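PDB 5O63: restriction endonuclease UbaLAI from Unidentified, which cleaves DNA at specific sites as a monomeric Type IIE restriction enzyme, its N-terminal B3 domain binding the cognate DNA. Local coordinates for residues F69-L72 with S73-H76. Numbering follows the deposited sequence. Where two conformers were deposited one is given.
Sequences FDSL and SKTH
F69 lies against K74 at the end of the turn and against H76 in strand 75-84, and its atoms can be followed outward along both. CB and CG stand beside the imidazole of H76, CB 3.8 Å from H76 CD2. CD1 presses on one face of that imidazole, 3.4 Å from H76 NE2 and off-centre, near the ring's border; with the planes at 66°, this is an edge-to-face aromatic pair. Farther out, CE1 reaches the K74 carbonyl, CZ comes to 3.5 Å from K74 CA, and CE2 meets K74 CD. CG anti to the backbone N (chi1 -176°) lays the ring beside the K74 backbone, with its edge toward H76.

The K74 side chain bends at its second torsion and passes the carbonyl oxygen of S71; in the conformer given, NZ bonds S71 OG at 2.9 Å and has a weak bond to S14 OG at the end of helix 3-14.

On the sheet face shared by D70 and T75, D70 OD1 accepts the amide of S73 (N to OD1 2.8 Å, 165° at the hydrogen), close to the direction of the carboxylate C-O bond. S73 OG lies 3.0 Å from the same D70 OD1 and shares a hydrogen bond with T75 OG1, which leaves the course of its proton open.

D70 N to T75 O, 3.0 Å, closes the antiparallel ladder, whereas T75 N to D70 O is weak. D70 is opposed by two residues, K74, left-handed in backbone, and T75: a G1 beta bulge at the four-residue turn S71-K74 of the hairpin joining strands 62-70 and 75-84 in the B3 domain's sheet.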
ATOM      1  N   PHE A  69       0.339   1.095   9.954  1.00 24.12           N
ATOM      2  CA  PHE A  69      -0.626   2.044  10.462  1.00 23.87           C
ATOM      3  C   PHE A  69      -1.679   2.300   9.405  1.00 25.07           C
ATOM      4  O   PHE A  69      -1.381   2.735   8.291  1.00 24.59           O
ATOM      5  CB  PHE A  69       0.057   3.332  10.873  1.00 25.53           C
ATOM      6  CG  PHE A  69      -0.862   4.307  11.493  1.00 26.89           C
ATOM      7  CD1 PHE A  69      -1.242   4.184  12.856  1.00 27.66           C
ATOM      8  CD2 PHE A  69      -1.368   5.340  10.763  1.00 27.41           C
ATOM      9  CE1 PHE A  69      -2.066   5.131  13.433  1.00 30.81           C
ATOM     10  CE2 PHE A  69      -2.187   6.299  11.355  1.00 30.41           C
ATOM     11  CZ  PHE A  69      -2.556   6.176  12.700  1.00 35.25           C
ATOM     12  N   ASP A  70      -2.930   1.980   9.726  1.00 21.35           N
ATOM     13  CA  ASP A  70      -4.026   2.142   8.790  1.00 21.16           C
ATOM     14  C   ASP A  70      -4.567   3.535   8.882  1.00 23.68           C
ATOM     15  O   ASP A  70      -5.115   3.953   9.902  1.00 25.48           O
ATOM     16  CB  ASP A  70      -5.143   1.134   9.094  1.00 24.04           C
ATOM     17  CG  ASP A  70      -6.264   1.258   8.137  1.00 34.57           C
ATOM     18  OD1 ASP A  70      -7.129   2.114   8.299  1.00 42.08           O
ATOM     19  OD2 ASP A  70      -6.295   0.468   7.192  1.00 39.90           O
ATOM     20  N   SER A  71      -4.361   4.336   7.823  1.00 20.18           N
ATOM     21  CA  SER A  71      -4.723   5.721   7.873  1.00 22.59           C
ATOM     22  C   SER A  71      -6.224   5.928   7.980  1.00 25.46           C
ATOM     23  O   SER A  71      -6.654   6.868   8.594  1.00 29.18           O
ATOM     24  CB  SER A  71      -4.178   6.420   6.603  1.00 22.67           C
ATOM     25  OG  SER A  71      -4.541   7.811   6.554  1.00 31.30           O
ATOM     26  N   LEU A  72      -7.018   5.059   7.368  1.00 24.75           N
ATOM     27  CA  LEU A  72      -8.455   5.319   7.358  1.00 28.60           C
ATOM     28  C   LEU A  72      -9.026   5.167   8.794  1.00 28.41           C
ATOM     29  O   LEU A  72      -9.815   6.012   9.233  1.00 29.72           O
ATOM     30  CB  LEU A  72      -9.193   4.378   6.406  1.00 27.24           C
ATOM     31  CG  LEU A  72      -9.005   4.716   4.925  1.00 25.55           C
ATOM     32  CD1 LEU A  72      -9.770   3.617   4.137  1.00 29.67           C
ATOM     33  CD2 LEU A  72      -9.617   6.073   4.754  1.00 28.99           C
ATOM     34  N   SER A  73      -8.553   4.144   9.501  1.00 28.20           N
ATOM     35  CA  SER A  73      -8.972   3.937  10.903  1.00 29.88           C
ATOM     36  C   SER A  73      -8.140   4.644  11.963  1.00 30.18           C
ATOM     37  O   SER A  73      -8.521   4.664  13.146  1.00 31.57           O
ATOM     38  CB  SER A  73      -8.975   2.428  11.189  1.00 31.59           C
ATOM     39  OG  SER A  73      -7.653   1.856  11.213  1.00 32.06           O
ATOM     40  N   LYS A  74      -7.038   5.269  11.551  0.50 27.81           N
ATOM     41  CA  LYS A  74      -6.024   5.824  12.445  0.50 27.76           C
ATOM     42  C   LYS A  74      -5.702   4.847  13.582  0.50 29.17           C
ATOM     43  O   LYS A  74      -5.620   5.266  14.752  0.50 30.21           O
ATOM     44  CB  LYS A  74      -6.454   7.198  13.010  0.50 31.19           C
ATOM     45  CG  LYS A  74      -6.629   8.320  11.928  0.50 36.67           C
ATOM     46  CD  LYS A  74      -5.393   8.461  11.042  0.50 36.13           C
ATOM     47  CE  LYS A  74      -5.511   9.626  10.019  0.50 38.07           C
ATOM     48  NZ  LYS A  74      -4.544   9.540   8.841  0.50 35.48           N
ATOM     49  N   THR A  75      -5.542   3.553  13.256  1.00 28.35           N
ATOM     50  CA  THR A  75      -5.041   2.558  14.249  1.00 26.81           C
ATOM     51  C   THR A  75      -3.947   1.649  13.696  1.00 22.74           C
ATOM     52  O   THR A  75      -3.879   1.410  12.480  1.00 26.75           O
ATOM     53  CB  THR A  75      -6.185   1.631  14.763  1.00 35.45           C
ATOM     54  OG1 THR A  75      -6.874   1.110  13.642  1.00 37.19           O
ATOM     55  CG2 THR A  75      -7.141   2.414  15.593  1.00 37.02           C
ATOM     56  N   HIS A  76      -3.089   1.140  14.586  1.00 27.86           N
ATOM     57  CA  HIS A  76      -2.092   0.186  14.123  1.00 30.32           C
ATOM     58  C   HIS A  76      -2.743  -1.153  13.822  1.00 29.11           C
ATOM     59  O   HIS A  76      -3.593  -1.609  14.597  1.00 30.98           O
ATOM     60  CB  HIS A  76      -1.006   0.056  15.160  1.00 36.13           C
ATOM     61  CG  HIS A  76      -0.100   1.251  15.172  1.00 41.90           C
ATOM     62  ND1 HIS A  76      -0.084   2.187  16.185  1.00 51.30           N
ATOM     63  CD2 HIS A  76       0.756   1.706  14.228  1.00 40.60           C
ATOM     64  CE1 HIS A  76       0.798   3.129  15.898  1.00 50.87           C
ATOM     65  NE2 HIS A  76       1.310   2.870  14.705  1.00 49.16           N
TER